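Local coordinates for cyclopenase asqI (Emericella nidulans, PDB 5YY3), which catalyses the conversion of 4'-methoxycyclopenin into 4'-methoxyviridicatin in aspoquinolone biosynthesis, as a zinc-dependent lyase of the tyrosinase family, at residues Thr614-Thr618 with Gly619-Ile623; Ile627-Ala630 with Glu631-Pro634; Arg288-Leu291 with Glu292-Arg295; Pro64-Lys67 with Asp68-Pro71. All blocks are in the same frame, centred on the assembly; numbering follows the deposited sequence.

How the interactions relate
Each of the four interactions is a local contact within one continuous stretch of chain, and all lie away from the zinc site. Interactions 1, 2 and 4 are surface loops; interaction 3 is partly buried and the only one inside a helix. Interactions 1 and 2 adjoin in sequence, with centres about 15 Å apart, whereas interaction 4 lies on the opposite side of the chain's centre, about 60 Å from interaction 1 between centres. In the loops, side-chain acceptors take backbone N-H groups: a carboxylate and a hydroxyl in interaction 1, an amide oxygen in interaction 2, an imidazole nitrogen in interaction 4. Interaction 3 relies on helical backbone bonds and ion pairs. Interactions 1 and 3 both touch the second subunit.

Interaction 1: Thr614-Thr618 with Gly619-Ile623; sequences TEDST and GKASI
The carboxylate of D616 is folded back into its own loop, where OD2 accepts from the backbone N of A621 at 3.2 Å and, by a weak bond, from the backbone N of G619 at 2.8 Å. The G619 bond is bent to 122° at the hydrogen, and the A621 donor stands above the carboxylate plane; together they draw the two halves of the loop around one oxygen. The other oxygen works within the first half: D616 OD1 takes the backbone N of T618 at 3.0 Å, which defines an Asx turn, and also the hydroxyl T618 OG1 at 2.6 Å, this time on its syn lone pair. This surface loop joins helix 611-614 to helix 623-626 in the hemocyanin Ig-like region. T618 OG1 sits between its own backbone N and carbonyl carbon (chi1 69°), and from there accepts from the backbone N of K620 at 3.1 Å. G619 has a positive phi (82°), a backbone shape that suits glycine. A water lies 2.6 Å from both D616 OD2 and A621 O and can link them, though other acceptors compete for its protons. D616 packs on I273 and K620 on P276, both of the second subunit.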
# COMPACT_ATOMS: atom_id res chain seq x y z
N THR A 614 24.27 -27.66 18.33
CA THR A 614 25.42 -26.87 18.78
C THR A 614 26.74 -27.62 18.58
O THR A 614 27.79 -26.98 18.42
CB THR A 614 25.31 -26.46 20.26
OG1 THR A 614 25.16 -27.63 21.07
CG2 THR A 614 24.11 -25.54 20.47
N GLU A 615 26.69 -28.95 18.57
CA GLU A 615 27.91 -29.74 18.39
C GLU A 615 28.04 -30.30 16.96
O GLU A 615 29.02 -30.97 16.65
CB GLU A 615 27.95 -30.89 19.42
CG GLU A 615 28.10 -30.40 20.87
CD GLU A 615 27.96 -31.52 21.90
OE1 GLU A 615 27.69 -32.69 21.50
OE2 GLU A 615 28.12 -31.23 23.12
N ASP A 616 27.07 -30.00 16.10
CA ASP A 616 27.17 -30.40 14.70
C ASP A 616 28.48 -29.88 14.11
O ASP A 616 28.84 -28.71 14.30
CB ASP A 616 25.98 -29.88 13.90
CG ASP A 616 26.06 -30.23 12.42
OD1 ASP A 616 26.52 -31.34 12.08
OD2 ASP A 616 25.69 -29.36 11.60
N SER A 617 29.19 -30.77 13.42
CA SER A 617 30.47 -30.42 12.79
C SER A 617 30.31 -30.40 11.27
O SER A 617 31.14 -29.84 10.57
CB SER A 617 31.57 -31.41 13.20
OG SER A 617 31.18 -32.76 12.97
N THR A 618 29.22 -31.00 10.78
CA THR A 618 28.96 -31.05 9.35
C THR A 618 28.41 -29.74 8.79
O THR A 618 28.64 -29.42 7.62
CB THR A 618 27.96 -32.18 8.99
OG1 THR A 618 26.65 -31.86 9.49
CG2 THR A 618 28.42 -33.51 9.57
N GLY A 619 27.67 -29.00 9.61
CA GLY A 619 26.97 -27.82 9.14
C GLY A 619 25.64 -28.10 8.46
O GLY A 619 24.94 -27.17 8.05
N LYS A 620 25.28 -29.38 8.32
CA LYS A 620 24.04 -29.76 7.64
C LYS A 620 22.84 -29.75 8.59
O LYS A 620 21.71 -29.52 8.15
CB LYS A 620 24.14 -31.14 6.99
CG LYS A 620 25.33 -31.34 6.05
CD LYS A 620 25.22 -32.66 5.29
CE LYS A 620 26.60 -33.24 4.98
NZ LYS A 620 26.56 -34.54 4.24
N ALA A 621 23.10 -30.00 9.87
CA ALA A 621 22.02 -30.19 10.84
C ALA A 621 21.26 -28.89 11.14
O ALA A 621 21.85 -27.82 11.30
CB ALA A 621 22.55 -30.78 12.12
N SER A 622 19.94 -29.02 11.18
CA SER A 622 19.07 -27.95 11.63
C SER A 622 17.92 -28.59 12.40
O SER A 622 17.85 -29.81 12.51
CB SER A 622 18.56 -27.11 10.46
OG SER A 622 17.78 -27.90 9.58
N ILE A 623 17.03 -27.76 12.94
CA ILE A 623 15.83 -28.27 13.57
C ILE A 623 15.04 -29.07 12.53
O ILE A 623 14.49 -30.14 12.83
CB ILE A 623 14.97 -27.13 14.18
CG1 ILE A 623 15.69 -26.53 15.39
CG2 ILE A 623 13.60 -27.63 14.59
CD1 ILE A 623 14.96 -25.38 16.05
O HOH W 1 24.36 -27.13 11.46

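Interaction 2: Ile627-Ala630 with Glu631-Pro634; sequences ISNA and ELYP
With CG anti to the backbone N (chi1 -161°) and a chi2 of -33°, N629 turns its amide oxygen toward the backbone of L632, while the L632 side chain, also anti to its backbone N, runs obliquely past that amide. N629 OD1 accepts from the backbone N of L632, three residues on, at 3.0 Å. The bond is straight at the hydrogen, 174°, although the donor stands well above the carbonyl plane of the amide. L632 CB lies 3.6 Å from the same N629 OD1, so the amide oxygen meets both the N-H and the first side-chain carbon of L632.

A second bond closes the turn through the main chain: N629 O accepts from the backbone N of Y633 at 3.0 Å. This i to i+4 bond marks an alpha turn outside any regular helix. N629 therefore holds two successive backbone donors, one with its side chain and one with its carbonyl. N629 O also lies obliquely to the Y633 ring, 3.8 Å from Y633 CD2, and L632 CG rests over one face of that ring toward the rim. Further on, A630 O receives a CA-H...O contact from P634 CA at 3.4 Å. On the outer side, a water donates to S628 O and to E631 OE1, 3.0 Å from each, the E631 chain being bent back at chi2.

The buried Y633 ring packs on the loop residues I415 and T416. The turn lies between helix 623-626, whose R624 carbonyl is bonded to S628 OG, and strand 636-644, whose S638 hydroxyl bonds to I627 O; P634 pairs by its backbone with L424 of strand 422-431.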
# COMPACT_ATOMS: atom_id res chain seq x y z
N ILE A 627 13.93 -33.09 12.96
CA ILE A 627 12.54 -33.43 13.18
C ILE A 627 11.96 -34.11 11.93
O ILE A 627 10.80 -34.50 11.91
CB ILE A 627 11.71 -32.19 13.57
CG1 ILE A 627 11.53 -31.23 12.39
CG2 ILE A 627 12.34 -31.49 14.77
CD1 ILE A 627 10.54 -30.14 12.68
N SER A 628 12.79 -34.26 10.90
CA SER A 628 12.42 -35.04 9.72
C SER A 628 13.13 -36.39 9.71
O SER A 628 13.05 -37.14 8.74
CB SER A 628 12.75 -34.27 8.45
OG SER A 628 11.95 -33.12 8.35
N ASN A 629 13.87 -36.68 10.76
CA ASN A 629 14.66 -37.90 10.79
C ASN A 629 14.00 -38.97 11.65
O ASN A 629 14.34 -39.15 12.83
CB ASN A 629 16.07 -37.62 11.28
CG ASN A 629 17.05 -38.72 10.90
OD1 ASN A 629 16.68 -39.90 10.83
ND2 ASN A 629 18.30 -38.34 10.66
N ALA A 630 13.05 -39.68 11.04
CA ALA A 630 12.28 -40.71 11.73
C ALA A 630 13.18 -41.86 12.17
O ALA A 630 12.92 -42.53 13.17
CB ALA A 630 11.16 -41.21 10.84
N GLU A 631 14.25 -42.09 11.43
CA GLU A 631 15.14 -43.20 11.71
C GLU A 631 15.89 -42.95 13.00
O GLU A 631 15.79 -43.74 13.93
CB GLU A 631 16.12 -43.42 10.55
CG GLU A 631 15.46 -44.03 9.30
CD GLU A 631 14.41 -43.12 8.66
OE1 GLU A 631 14.60 -41.87 8.66
OE2 GLU A 631 13.41 -43.66 8.15
N LEU A 632 16.60 -41.82 13.08
CA LEU A 632 17.44 -41.54 14.24
C LEU A 632 16.68 -41.00 15.45
O LEU A 632 17.15 -41.12 16.58
CB LEU A 632 18.55 -40.57 13.85
CG LEU A 632 19.61 -40.22 14.89
CD1 LEU A 632 20.37 -41.45 15.36
CD2 LEU A 632 20.57 -39.21 14.30
N TYR A 633 15.51 -40.40 15.24
CA TYR A 633 14.73 -39.85 16.37
C TYR A 633 13.28 -40.30 16.28
O TYR A 633 12.42 -39.51 15.93
CB TYR A 633 14.81 -38.32 16.42
CG TYR A 633 16.23 -37.78 16.36
CD1 TYR A 633 17.03 -37.77 17.49
CD2 TYR A 633 16.76 -37.30 15.17
CE1 TYR A 633 18.34 -37.29 17.45
CE2 TYR A 633 18.07 -36.83 15.11
CZ TYR A 633 18.85 -36.82 16.26
OH TYR A 633 20.14 -36.35 16.22
N PRO A 634 13.02 -41.57 16.62
CA PRO A 634 11.69 -42.16 16.35
C PRO A 634 10.64 -41.63 17.31
O PRO A 634 9.44 -41.77 17.05
CB PRO A 634 11.93 -43.67 16.55
CG PRO A 634 13.44 -43.84 16.67
CD PRO A 634 13.95 -42.54 17.21
O HOH W 2 12.69 -39.82 7.51

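Interaction 3: Arg288-Leu291 with Glu292-Arg295; sequences RARL and EEWR
Two backbone donors converge on R288 O: the N of E292 reaches this oxygen at 3.0 Å, with 166° at the hydrogen, and the N of L291 adds a weak bond to R288 O at 3.1 Å. Among the side chains, R290 NH1 forms a salt bridge to E293 OE1 at 3.0 Å, whose hydrogen-bond component is weak. E293 OE1 lies in the guanidinium plane, at its edge, and is the oxygen that meets NH1. The carboxylate itself is steeply turned, its plane 84° from that of the guanidinium.

R290 also crosses the indole of W294. The bend of its chain at chi2 brings the face of the guanidinium against the indole nitrogen; W294 NE1 lies over its centre, 3.5 Å from R290 CZ. Because the two planes are 60° apart, this is a tilted contact and not a parallel stack. A different face relation exists nearer the backbone, where R290 O sits over one face of the W294 ring, toward its rim.

At the start of the segment, R288 and E292 run side by side, pointing the same way. Their ion pair is long, R288 NE to E292 OE2 at 3.9 Å. The aliphatic part of R288 contributes to the contact as well, with R288 CD 3.8 Å from E292 OE2.

L291 packs on Y358 and K362 of helix 355-367, while E292, E293 and R295 meet T409, R303 and L406 of the second subunit. The bond R295 N to L291 O, 3.0 Å, repeats the i to i+4 pattern of an alpha helix, here the first turns of helix 288-304 in the domain homologous to the copper-containing domain of hemocyanins, which in this enzyme binds zinc.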
# COMPACT_ATOMS: atom_id res chain seq x y z
N ARG A 288 18.16 6.47 31.96
CA ARG A 288 18.41 5.44 30.96
C ARG A 288 19.74 4.71 31.19
O ARG A 288 19.82 3.48 31.06
CB ARG A 288 18.39 6.06 29.56
CG ARG A 288 18.61 5.03 28.47
CD ARG A 288 18.64 5.71 27.12
NE ARG A 288 19.74 6.67 27.06
CZ ARG A 288 19.64 7.91 26.59
NH1 ARG A 288 18.48 8.36 26.10
NH2 ARG A 288 20.72 8.69 26.60
N ALA A 289 20.78 5.47 31.53
CA ALA A 289 22.13 4.91 31.71
C ALA A 289 22.17 3.85 32.82
O ALA A 289 22.92 2.87 32.74
CB ALA A 289 23.13 6.02 32.00
N ARG A 290 21.36 4.06 33.84
CA ARG A 290 21.26 3.15 34.98
C ARG A 290 20.67 1.79 34.54
O ARG A 290 21.11 0.73 34.99
CB ARG A 290 20.42 3.81 36.08
CG ARG A 290 20.27 3.01 37.37
CD ARG A 290 21.60 2.87 38.09
NE ARG A 290 21.47 2.04 39.29
CZ ARG A 290 22.45 1.29 39.79
NH1 ARG A 290 23.63 1.25 39.18
NH2 ARG A 290 22.24 0.56 40.87
N LEU A 291 19.67 1.83 33.66
CA LEU A 291 19.06 0.60 33.15
C LEU A 291 20.04 -0.13 32.24
O LEU A 291 20.18 -1.35 32.32
CB LEU A 291 17.76 0.90 32.42
CG LEU A 291 16.63 1.39 33.33
CD1 LEU A 291 16.17 2.77 32.90
CD2 LEU A 291 15.47 0.43 33.30
N GLU A 292 20.72 0.63 31.38
CA GLU A 292 21.72 0.07 30.48
C GLU A 292 22.81 -0.68 31.25
O GLU A 292 23.24 -1.77 30.86
CB GLU A 292 22.34 1.17 29.61
CG GLU A 292 21.32 1.95 28.79
CD GLU A 292 21.94 3.01 27.90
OE1 GLU A 292 22.91 3.64 28.35
OE2 GLU A 292 21.45 3.21 26.76
N GLU A 293 23.26 -0.10 32.36
CA GLU A 293 24.28 -0.74 33.19
C GLU A 293 23.83 -2.11 33.73
O GLU A 293 24.54 -3.11 33.57
CB GLU A 293 24.66 0.19 34.34
CG GLU A 293 25.44 -0.52 35.42
CD GLU A 293 26.03 0.44 36.44
OE1 GLU A 293 25.36 1.45 36.76
OE2 GLU A 293 27.16 0.17 36.91
N TRP A 294 22.63 -2.16 34.32
CA TRP A 294 21.99 -3.42 34.71
C TRP A 294 21.97 -4.44 33.57
O TRP A 294 22.38 -5.59 33.74
CB TRP A 294 20.56 -3.16 35.20
CG TRP A 294 20.48 -2.43 36.52
CD1 TRP A 294 21.46 -2.34 37.47
CD2 TRP A 294 19.36 -1.69 37.04
NE1 TRP A 294 21.02 -1.60 38.54
CE2 TRP A 294 19.74 -1.19 38.30
CE3 TRP A 294 18.07 -1.41 36.56
CZ2 TRP A 294 18.88 -0.42 39.10
CZ3 TRP A 294 17.21 -0.64 37.35
CH2 TRP A 294 17.62 -0.15 38.60
N ARG A 295 21.48 -4.01 32.40
CA ARG A 295 21.45 -4.83 31.19
C ARG A 295 22.84 -5.37 30.85
O ARG A 295 23.00 -6.55 30.57
CB ARG A 295 20.92 -4.02 30.00
CG ARG A 295 21.06 -4.72 28.64
CD ARG A 295 20.98 -3.71 27.50
NE ARG A 295 22.18 -2.89 27.46
CZ ARG A 295 22.28 -1.72 26.83
NH1 ARG A 295 21.24 -1.22 26.18
NH2 ARG A 295 23.43 -1.04 26.85

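Interaction 4: Pro64-Lys67 with Asp68-Pro71; sequences PVQK and DHKP
H69 and the backbone of Q66 form the tight side of this contact: the backbone N of Q66 donates to H69 ND1 at 2.9 Å, with an angle of 171° at the hydrogen. The donor lies only 8° out of the imidazole plane, so the ring edge is aligned with the N-H, and ND1 acts as the acceptor. With CG anti to the carbonyl carbon (chi1 -79°), the H69 side chain is carried back beside the chain that precedes the turn, where V65 CA comes within 3.9 Å of H69 ND1. The main chain completes the link through H69 N to Q66 O at 3.1 Å.

The corner of the turn is looser and exposed, and K67 and D68 stand there. D68 OD1 lies over the centre of one face of the H69 ring, a distant approach; its stronger partner is R111, with which it forms a salt bridge. R111 also donates to Q66 OE1, so one guanidinium joins side chains from both halves.

H69 itself is buried against P114 of helix 114-127, and V65 packs on P114 and E115. Q66 to H69 form a type I beta turn, reinforced here by a backbone-to-side-chain bond in which the N-H of its first residue, Q66, donates to the side chain of its last, H69.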
# COMPACT_ATOMS: atom_id res chain seq x y z
N PRO A 64 -13.79 4.68 41.89
CA PRO A 64 -13.05 5.66 41.08
C PRO A 64 -11.97 6.40 41.87
O PRO A 64 -12.15 6.72 43.05
CB PRO A 64 -14.15 6.63 40.64
CG PRO A 64 -15.09 6.64 41.81
CD PRO A 64 -15.09 5.21 42.33
N VAL A 65 -10.84 6.66 41.23
CA VAL A 65 -9.80 7.48 41.84
C VAL A 65 -10.26 8.93 41.86
O VAL A 65 -10.60 9.49 40.82
CB VAL A 65 -8.45 7.38 41.09
CG1 VAL A 65 -7.49 8.48 41.54
CG2 VAL A 65 -7.84 5.99 41.27
N GLN A 66 -10.26 9.54 43.04
CA GLN A 66 -10.69 10.93 43.17
C GLN A 66 -9.51 11.82 43.51
O GLN A 66 -8.42 11.33 43.80
CB GLN A 66 -11.80 11.04 44.22
CG GLN A 66 -12.99 10.14 43.93
CD GLN A 66 -14.08 10.25 44.97
OE1 GLN A 66 -13.92 9.84 46.13
NE2 GLN A 66 -15.23 10.79 44.56
N LYS A 67 -9.71 13.13 43.48
CA LYS A 67 -8.59 14.07 43.49
C LYS A 67 -7.86 14.19 44.83
O LYS A 67 -6.77 14.76 44.90
CB LYS A 67 -9.06 15.45 43.03
CG LYS A 67 -9.29 16.46 44.14
CD LYS A 67 -9.08 17.89 43.64
CE LYS A 67 -9.49 18.93 44.69
NZ LYS A 67 -10.96 18.91 44.97
N ASP A 68 -8.44 13.63 45.90
CA ASP A 68 -7.80 13.69 47.21
C ASP A 68 -6.94 12.45 47.45
O ASP A 68 -6.08 12.44 48.34
CB ASP A 68 -8.84 13.80 48.32
CG ASP A 68 -9.52 12.49 48.60
OD1 ASP A 68 -10.22 11.99 47.69
OD2 ASP A 68 -9.36 11.96 49.72
N HIS A 69 -7.18 11.41 46.66
CA HIS A 69 -6.43 10.16 46.78
C HIS A 69 -4.95 10.41 46.49
O HIS A 69 -4.61 11.05 45.49
CB HIS A 69 -6.98 9.09 45.84
CG HIS A 69 -8.23 8.43 46.34
ND1 HIS A 69 -9.38 8.33 45.58
CD2 HIS A 69 -8.51 7.83 47.52
CE1 HIS A 69 -10.31 7.70 46.28
NE2 HIS A 69 -9.80 7.38 47.45
N LYS A 70 -4.09 9.94 47.38
CA LYS A 70 -2.66 9.95 47.16
C LYS A 70 -2.38 9.26 45.83
O LYS A 70 -2.96 8.21 45.56
CB LYS A 70 -1.94 9.26 48.32
CG LYS A 70 -0.46 9.02 48.12
CD LYS A 70 0.18 8.44 49.37
CE LYS A 70 -0.21 9.22 50.61
NZ LYS A 70 0.70 8.95 51.78
N PRO A 71 -1.54 9.85 44.99
CA PRO A 71 -1.35 9.29 43.65
C PRO A 71 -0.63 7.94 43.65
O PRO A 71 0.23 7.67 44.51
CB PRO A 71 -0.52 10.36 42.93
CG PRO A 71 0.21 11.06 44.04
CD PRO A 71 -0.77 11.09 45.18